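Local coordinates for putative periplasmic protein (Salmonella enterica subsp. enterica serovar Typhimurium, PDB 4J32) that is the immunity protein Tai4 and probably inhibits the type VI secretion amidase effector Tae4, with which it forms a toxin-inhibitor complex, at residues Gln49-Glu52 with Ile53-Ile57; Ser75-Asn78 with Thr79-Cys82; His87-Glu90 with Leu91-Ile95. All blocks are in the same frame, centred on the assembly; numbering follows the deposited sequence. Where two conformers were deposited one is given.

Contact 1: residues Gln49-Glu52 with Ile53-Ile57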
loop_
_atom_site.group_PDB
_atom_site.type_symbol
_atom_site.label_atom_id
_atom_site.label_comp_id
_atom_site.label_asym_id
_atom_site.label_seq_id
_atom_site.Cartn_x
_atom_site.Cartn_y
_atom_site.Cartn_z
ATOM N N GLN B 49 -12.653 -18.868 -3.702
ATOM C CA GLN B 49 -11.931 -19.230 -4.931
ATOM C C GLN B 49 -10.768 -20.154 -4.638
ATOM O O GLN B 49 -10.169 -20.112 -3.545
ATOM C CB GLN B 49 -11.397 -17.984 -5.670
ATOM C CG GLN B 49 -12.497 -17.030 -6.194
ATOM C CD GLN B 49 -13.205 -16.284 -5.058
ATOM O OE1 GLN B 49 -12.562 -15.789 -4.133
ATOM N NE2 GLN B 49 -14.534 -16.203 -5.128
ATOM N N SER B 50 -10.419 -20.936 -5.654
ATOM C CA SER B 50 -9.256 -21.823 -5.620
ATOM C C SER B 50 -7.976 -21.002 -5.665
ATOM O O SER B 50 -7.974 -19.842 -6.104
ATOM C CB SER B 50 -9.271 -22.759 -6.834
ATOM O OG SER B 50 -10.402 -23.626 -6.788
ATOM N N VAL B 51 -6.882 -21.616 -5.238
ATOM C CA VAL B 51 -5.634 -20.859 -5.080
ATOM C C VAL B 51 -5.087 -20.329 -6.417
ATOM O O VAL B 51 -4.406 -19.298 -6.457
ATOM C CB VAL B 51 -4.559 -21.701 -4.327
ATOM C CG1 VAL B 51 -3.937 -22.815 -5.248
ATOM C CG2 VAL B 51 -3.509 -20.791 -3.689
ATOM N N GLU B 52 -5.396 -21.009 -7.515
ATOM C CA GLU B 52 -4.853 -20.573 -8.806
ATOM C C GLU B 52 -5.333 -19.174 -9.200
ATOM O O GLU B 52 -4.656 -18.521 -9.976
ATOM C CB GLU B 52 -5.150 -21.571 -9.933
ATOM C CG GLU B 52 -4.359 -22.891 -9.858
ATOM C CD GLU B 52 -4.934 -23.884 -8.863
ATOM O OE1 GLU B 52 -6.036 -23.651 -8.291
ATOM O OE2 GLU B 52 -4.287 -24.930 -8.658
ATOM N N ILE B 53 -6.483 -18.709 -8.706
ATOM C CA ILE B 53 -6.860 -17.323 -9.067
ATOM C C ILE B 53 -5.899 -16.313 -8.453
ATOM O O ILE B 53 -5.567 -15.307 -9.066
ATOM C CB ILE B 53 -8.350 -16.970 -8.813
ATOM C CG1 ILE B 53 -8.776 -15.839 -9.790
ATOM C CG2 ILE B 53 -8.619 -16.659 -7.325
ATOM C CD1 ILE B 53 -10.293 -15.503 -9.743
ATOM N N TYR B 54 -5.424 -16.608 -7.248
ATOM C CA TYR B 54 -4.425 -15.741 -6.619
ATOM C C TYR B 54 -3.066 -15.827 -7.333
ATOM O O TYR B 54 -2.369 -14.810 -7.464
ATOM C CB TYR B 54 -4.286 -16.093 -5.130
ATOM C CG TYR B 54 -5.610 -16.076 -4.413
ATOM C CD1 TYR B 54 -6.093 -14.896 -3.829
ATOM C CD2 TYR B 54 -6.376 -17.247 -4.301
ATOM C CE1 TYR B 54 -7.315 -14.866 -3.150
ATOM C CE2 TYR B 54 -7.621 -17.232 -3.626
ATOM C CZ TYR B 54 -8.064 -16.053 -3.053
ATOM O OH TYR B 54 -9.266 -16.023 -2.388
ATOM N N HIS B 55 -2.705 -17.028 -7.791
ATOM C CA HIS B 55 -1.506 -17.212 -8.617
ATOM C C HIS B 55 -1.601 -16.377 -9.899
ATOM O O HIS B 55 -0.598 -15.811 -10.351
ATOM C CB HIS B 55 -1.283 -18.684 -9.013
ATOM C CG HIS B 55 -1.079 -19.621 -7.864
ATOM N ND1 HIS B 55 -1.013 -20.991 -8.039
ATOM C CD2 HIS B 55 -0.961 -19.402 -6.530
ATOM C CE1 HIS B 55 -0.845 -21.571 -6.862
ATOM N NE2 HIS B 55 -0.820 -20.633 -5.931
ATOM N N GLU B 56 -2.794 -16.321 -10.499
ATOM C CA GLU B 56 -2.962 -15.516 -11.722
ATOM C C GLU B 56 -2.935 -14.001 -11.426
ATOM O O GLU B 56 -2.389 -13.224 -12.204
ATOM C CB GLU B 56 -4.265 -15.885 -12.436
ATOM C CG GLU B 56 -4.332 -15.358 -13.892
ATOM C CD GLU B 56 -3.228 -15.852 -14.827
ATOM O OE1 GLU B 56 -2.466 -16.807 -14.508
ATOM O OE2 GLU B 56 -3.137 -15.286 -15.948
ATOM N N ILE B 57 -3.558 -13.586 -10.331
ATOM C CA ILE B 57 -3.443 -12.194 -9.868
ATOM C C ILE B 57 -1.958 -11.820 -9.700
ATOM O O ILE B 57 -1.516 -10.757 -10.154
ATOM C CB ILE B 57 -4.232 -11.949 -8.575
ATOM C CG1 ILE B 57 -5.727 -12.112 -8.867
ATOM C CG2 ILE B 57 -3.954 -10.519 -8.027
ATOM C CD1 ILE B 57 -6.670 -12.105 -7.615
#

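Contact 2: residues Ser75-Asn78 with Thr79-Cys82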
loop_
_atom_site.group_PDB
_atom_site.type_symbol
_atom_site.label_atom_id
_atom_site.label_comp_id
_atom_site.label_asym_id
_atom_site.label_seq_id
_atom_site.Cartn_x
_atom_site.Cartn_y
_atom_site.Cartn_z
ATOM N N SER B 75 12.922 8.756 -5.974
ATOM C CA SER B 75 12.043 7.670 -5.541
ATOM C C SER B 75 12.023 6.601 -6.618
ATOM O O SER B 75 12.233 6.891 -7.801
ATOM C CB SER B 75 10.611 8.185 -5.325
ATOM O OG SER B 75 9.783 7.173 -4.766
ATOM N N ASP B 76 11.785 5.370 -6.192
ATOM C CA ASP B 76 11.499 4.295 -7.124
ATOM C C ASP B 76 10.012 4.218 -7.456
ATOM O O ASP B 76 9.607 3.440 -8.331
ATOM C CB ASP B 76 11.985 2.974 -6.537
ATOM C CG ASP B 76 13.495 2.877 -6.522
ATOM O OD1 ASP B 76 14.144 3.509 -7.367
ATOM O OD2 ASP B 76 14.034 2.139 -5.678
ATOM N N PHE B 77 9.198 4.992 -6.744
ATOM C CA PHE B 77 7.724 4.947 -6.918
ATOM C C PHE B 77 7.116 3.515 -6.864
ATOM O O PHE B 77 6.222 3.173 -7.653
ATOM C CB PHE B 77 7.335 5.681 -8.216
ATOM C CG PHE B 77 7.671 7.156 -8.190
ATOM C CD1 PHE B 77 6.850 8.056 -7.503
ATOM C CD2 PHE B 77 8.797 7.643 -8.858
ATOM C CE1 PHE B 77 7.158 9.430 -7.487
ATOM C CE2 PHE B 77 9.107 9.023 -8.840
ATOM C CZ PHE B 77 8.281 9.904 -8.148
ATOM N N ASN B 78 7.593 2.692 -5.916
ATOM C CA ASN B 78 7.110 1.325 -5.771
ATOM C C ASN B 78 5.611 1.309 -5.465
ATOM O O ASN B 78 4.874 0.520 -6.042
ATOM C CB ASN B 78 7.904 0.596 -4.677
ATOM C CG ASN B 78 9.309 0.281 -5.121
ATOM O OD1 ASN B 78 9.509 -0.139 -6.260
ATOM N ND2 ASN B 78 10.287 0.489 -4.246
ATOM N N THR B 79 5.183 2.219 -4.592
ATOM C CA THR B 79 3.773 2.282 -4.169
ATOM C C THR B 79 2.921 2.515 -5.424
ATOM O O THR B 79 1.853 1.934 -5.585
ATOM C CB THR B 79 3.541 3.444 -3.181
ATOM O OG1 THR B 79 4.433 3.338 -2.061
ATOM C CG2 THR B 79 2.067 3.454 -2.636
ATOM N N MET B 80 3.414 3.383 -6.308
ATOM C CA MET B 80 2.707 3.736 -7.544
ATOM C C MET B 80 2.485 2.553 -8.488
ATOM O O MET B 80 1.470 2.498 -9.228
ATOM C CB MET B 80 3.488 4.823 -8.282
ATOM C CG MET B 80 2.712 5.425 -9.411
ATOM S SD MET B 80 3.607 6.794 -10.198
ATOM C CE MET B 80 3.250 8.116 -9.031
ATOM N N LYS B 81 3.453 1.637 -8.532
ATOM C CA LYS B 81 3.321 0.439 -9.377
ATOM C C LYS B 81 2.046 -0.328 -8.970
ATOM O O LYS B 81 1.283 -0.787 -9.838
ATOM C CB LYS B 81 4.575 -0.446 -9.258
ATOM C CG LYS B 81 5.848 0.277 -9.703
ATOM C CD LYS B 81 7.117 -0.477 -9.336
ATOM C CE LYS B 81 8.320 0.458 -9.521
ATOM N NZ LYS B 81 9.599 -0.270 -9.170
ATOM N N CYS B 82 1.804 -0.421 -7.659
ATOM C CA CYS B 82 0.654 -1.188 -7.159
ATOM C C CYS B 82 -0.655 -0.428 -7.333
ATOM O O CYS B 82 -1.710 -1.033 -7.569
ATOM C CB CYS B 82 0.876 -1.582 -5.707
ATOM S SG CYS B 82 2.242 -2.705 -5.555
HETATM O O HOH W 1 11.076 2.078 -10.047
#

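Contact 3: residues His87-Glu90 with Leu91-Ile95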
loop_
_atom_site.group_PDB
_atom_site.type_symbol
_atom_site.label_atom_id
_atom_site.label_comp_id
_atom_site.label_asym_id
_atom_site.label_seq_id
_atom_site.Cartn_x
_atom_site.Cartn_y
_atom_site.Cartn_z
ATOM N N HIS B 87 -5.762 -0.759 -11.033
ATOM C CA HIS B 87 -6.626 -0.223 -12.103
ATOM C C HIS B 87 -6.547 -1.022 -13.409
ATOM O O HIS B 87 -7.204 -0.683 -14.413
ATOM C CB HIS B 87 -6.281 1.245 -12.373
ATOM C CG HIS B 87 -6.600 2.149 -11.216
ATOM N ND1 HIS B 87 -5.727 2.347 -10.172
ATOM C CD2 HIS B 87 -7.693 2.904 -10.945
ATOM C CE1 HIS B 87 -6.273 3.176 -9.295
ATOM N NE2 HIS B 87 -7.465 3.531 -9.741
ATOM N N ASP B 88 -5.735 -2.073 -13.405
ATOM C CA ASP B 88 -5.476 -2.851 -14.630
ATOM C C ASP B 88 -6.744 -3.546 -15.139
ATOM O O ASP B 88 -7.458 -4.183 -14.370
ATOM C CB ASP B 88 -4.331 -3.845 -14.375
ATOM C CG ASP B 88 -4.006 -4.683 -15.580
ATOM O OD1 ASP B 88 -4.649 -5.733 -15.710
ATOM O OD2 ASP B 88 -3.120 -4.310 -16.389
ATOM N N ARG B 89 -7.018 -3.385 -16.432
ATOM C CA ARG B 89 -8.219 -3.942 -17.048
ATOM C C ARG B 89 -8.215 -5.479 -17.011
ATOM O O ARG B 89 -9.244 -6.087 -16.724
ATOM C CB ARG B 89 -8.366 -3.438 -18.484
ATOM C CG ARG B 89 -9.701 -3.794 -19.117
ATOM C CD ARG B 89 -9.786 -3.402 -20.606
ATOM N NE ARG B 89 -9.285 -4.457 -21.495
ATOM C CZ ARG B 89 -9.859 -5.653 -21.672
ATOM N NH1 ARG B 89 -10.973 -5.991 -21.022
ATOM N NH2 ARG B 89 -9.303 -6.530 -22.497
ATOM N N GLU B 90 -7.063 -6.098 -17.288
ATOM C CA GLU B 90 -6.921 -7.561 -17.271
ATOM C C GLU B 90 -7.266 -8.146 -15.892
ATOM O O GLU B 90 -7.941 -9.176 -15.782
ATOM C CB GLU B 90 -5.495 -7.960 -17.707
ATOM C CG GLU B 90 -5.198 -9.463 -17.670
ATOM C CD GLU B 90 -3.752 -9.841 -18.024
ATOM O OE1 GLU B 90 -2.873 -8.952 -18.169
ATOM O OE2 GLU B 90 -3.500 -11.053 -18.159
ATOM N N LEU B 91 -6.780 -7.476 -14.851
ATOM C CA LEU B 91 -7.054 -7.869 -13.471
ATOM C C LEU B 91 -8.548 -7.801 -13.179
ATOM O O LEU B 91 -9.139 -8.734 -12.617
ATOM C CB LEU B 91 -6.299 -6.962 -12.496
ATOM C CG LEU B 91 -6.645 -7.123 -11.012
ATOM C CD1 LEU B 91 -6.236 -8.512 -10.483
ATOM C CD2 LEU B 91 -6.043 -5.981 -10.117
ATOM N N ASN B 92 -9.168 -6.689 -13.557
ATOM C CA ASN B 92 -10.551 -6.544 -13.229
ATOM C C ASN B 92 -11.431 -7.550 -14.042
ATOM O O ASN B 92 -12.384 -8.103 -13.491
ATOM C CB ASN B 92 -10.914 -5.047 -13.210
ATOM C CG ASN B 92 -10.307 -4.320 -11.965
ATOM O OD1 ASN B 92 -10.848 -4.429 -10.863
ATOM N ND2 ASN B 92 -9.158 -3.620 -12.137
ATOM N N GLU B 93 -11.056 -7.840 -15.294
ATOM C CA GLU B 93 -11.739 -8.860 -16.099
ATOM C C GLU B 93 -11.556 -10.267 -15.547
ATOM O O GLU B 93 -12.496 -11.049 -15.518
ATOM C CB GLU B 93 -11.313 -8.785 -17.574
ATOM C CG GLU B 93 -11.728 -7.484 -18.250
ATOM C CD GLU B 93 -13.219 -7.160 -18.082
ATOM O OE1 GLU B 93 -14.083 -8.027 -18.364
ATOM O OE2 GLU B 93 -13.526 -6.017 -17.664
ATOM N N LEU B 94 -10.342 -10.579 -15.092
ATOM C CA LEU B 94 -10.050 -11.861 -14.442
ATOM C C LEU B 94 -10.996 -12.116 -13.257
ATOM O O LEU B 94 -11.553 -13.210 -13.095
ATOM C CB LEU B 94 -8.604 -11.873 -13.929
ATOM C CG LEU B 94 -8.128 -13.074 -13.103
ATOM C CD1 LEU B 94 -8.075 -14.365 -13.984
ATOM C CD2 LEU B 94 -6.763 -12.802 -12.484
ATOM N N ILE B 95 -11.149 -11.093 -12.433
ATOM C CA ILE B 95 -11.994 -11.198 -11.249
ATOM C C ILE B 95 -13.461 -11.332 -11.645
ATOM O O ILE B 95 -14.212 -12.115 -11.048
ATOM C CB ILE B 95 -11.718 -10.016 -10.280
ATOM C CG1 ILE B 95 -10.314 -10.183 -9.686
ATOM C CG2 ILE B 95 -12.798 -9.941 -9.140
ATOM C CD1 ILE B 95 -9.748 -8.948 -8.997
#

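Contact 1: residues Gln49-Glu52 with Ile53-Ile57
Val51 and His55 meet in the first turn of helix 51-65, where the immunity protein faces the effector chain, and the valine meets the imidazole from one side. Its methyls approach the CE1-NE2 end of the ring, CG2 lying 3.5 Å from His55 NE2, and on the same side Val51 O sits over the face, offset toward the rim, 3.4 Å from His55 CD2. With CG anti to its own carbonyl carbon (chi1 -61°), the ring folds back along the turn. Val51 O also accepts from His55 N at 3.1 Å, in the carbonyl plane, so one oxygen takes the backbone bond and packs on the ring. Tyr54 runs back past the helix start: Gln49 O lies at the ring's edge, Ile53 CG2 over one face, and the Gln49 amide plane stands 53° from the ring. Gln49 packs CB against Ile53 CG2 at 3.5 Å, its amide nitrogen bonded to Glu100 O and Gln10. Ser50 O accepts from Ile53 N at 3.2 Å, the donor standing above the carbonyl plane. In the effector chain Asn47 bonds His55 NE2 and Arg92 bonds Gln49 O. Inward, Tyr54 packs on Leu14 and Trp17 of helix 10-26, while Ile57 reaches Leu91 and Leu94 of helix 89-96.

Contact 2: residues Ser75-Asn78 with Thr79-Cys82
Phe77 and Met80 form the tight part of this helix start, two side chains lying alongside each other and pointing the same way. The methionine, with CG anti to its backbone N (chi1 -169°) and a bend at chi3, brings CE to 3.9 Å from Phe77 CD1. Its sulfur completes a Met-aromatic contact, SD standing 5.1 Å from the centroid of the Phe77 ring at an oblique 42° off the normal. Ser75 CB lies over the centre of one face of that ring, 3.8 Å above the plane, while its OG accepts from Phe77 N at 3.0 Å to form an ST turn. Phe77 is the N-cap residue of helix 78-86. Tyr69 touches both it and Met80, Thr39 and Ala3 of the second subunit pack on Phe77 and Met80 respectively, and both also touch the effector chain.

The other side is polar, and looser toward Asp76, which is exposed with its carboxylate leading away, and the partly exposed Asn78. Lys81, itself buried and extended beyond CG, runs beside Asn78 and places NZ 2.9 Å from Asn78 OD1, nearly along the C=O axis. Asp35 of the second subunit accepts from Asn78 N and is bonded to Thr79 OG1.

The chemistry thus divides: sulfur and ring pack on one side, while on the other a single ammonium gathers Asn78 OD1, Leu67 O and a water that links it to Asp76 O. These bonds would be expected to restrict the lysine's rotation, and the Cys82-Cys22 disulfide ties the same turn covalently to helix 10-26.

Contact 3: residues His87-Glu90 with Leu91-Ile95
Asp88 caps helix 89-96 by reaching forward to Leu91: its OD1 accepts from Leu91 N at 2.9 Å, through the lone pair that faces away from OD2. The carboxylate reaches this place with CG anti to the aspartate's own backbone N (chi1 180°), and its CB lies beside Leu91 CB. Asp88 O accepts from Asn92 N at 3.1 Å. In one of two deposited conformers Asn92 ND2 also appears to reach that oxygen, from the opposite face of the carbonyl plane. Further along, Arg89 bends at chi3 and lays NH1 3.2 Å from Glu93 CG, their guanidinium and carboxylate planes 32° apart. The charges are near but form no salt bridge, NH1 lying 4.2 Å from Glu93 OE2, which has a long, weak ion pair with Lys96.

A second shell positions the cap. Tyr64 OH holds Asp88 OD2, leaving OD1 to the cap, and in the same conformer Asn92 ND2 may also bond Ile86 O. Glu90, in one of its two conformers, forms a salt bridge with Lys63. Helix 51-65 receives Asp88 and Glu90 on Ile60, while Leu91, Asn92 and Ile95 lean on helix 10-26.

How the contacts relate
Three helix starts in one small all-helical chain illustrate how the same structural task is met differently. Contact 2 is the most buried, although its centre lies about 14 Å from the chain's centre: a second subunit and the effector chain pack on it, and its sulfur-ring packing suits that setting. Contact 3 is a surface contact, rich in charge, where an aspartate side chain provides the cap. Contact 1 is intermediate in burial and, like contact 2, meets the effector chain. Contacts 1 and 3 touch, and so join helices 51-65 and 89-96. Contact 2 touches neither, and lies across the chain's centre from contact 1.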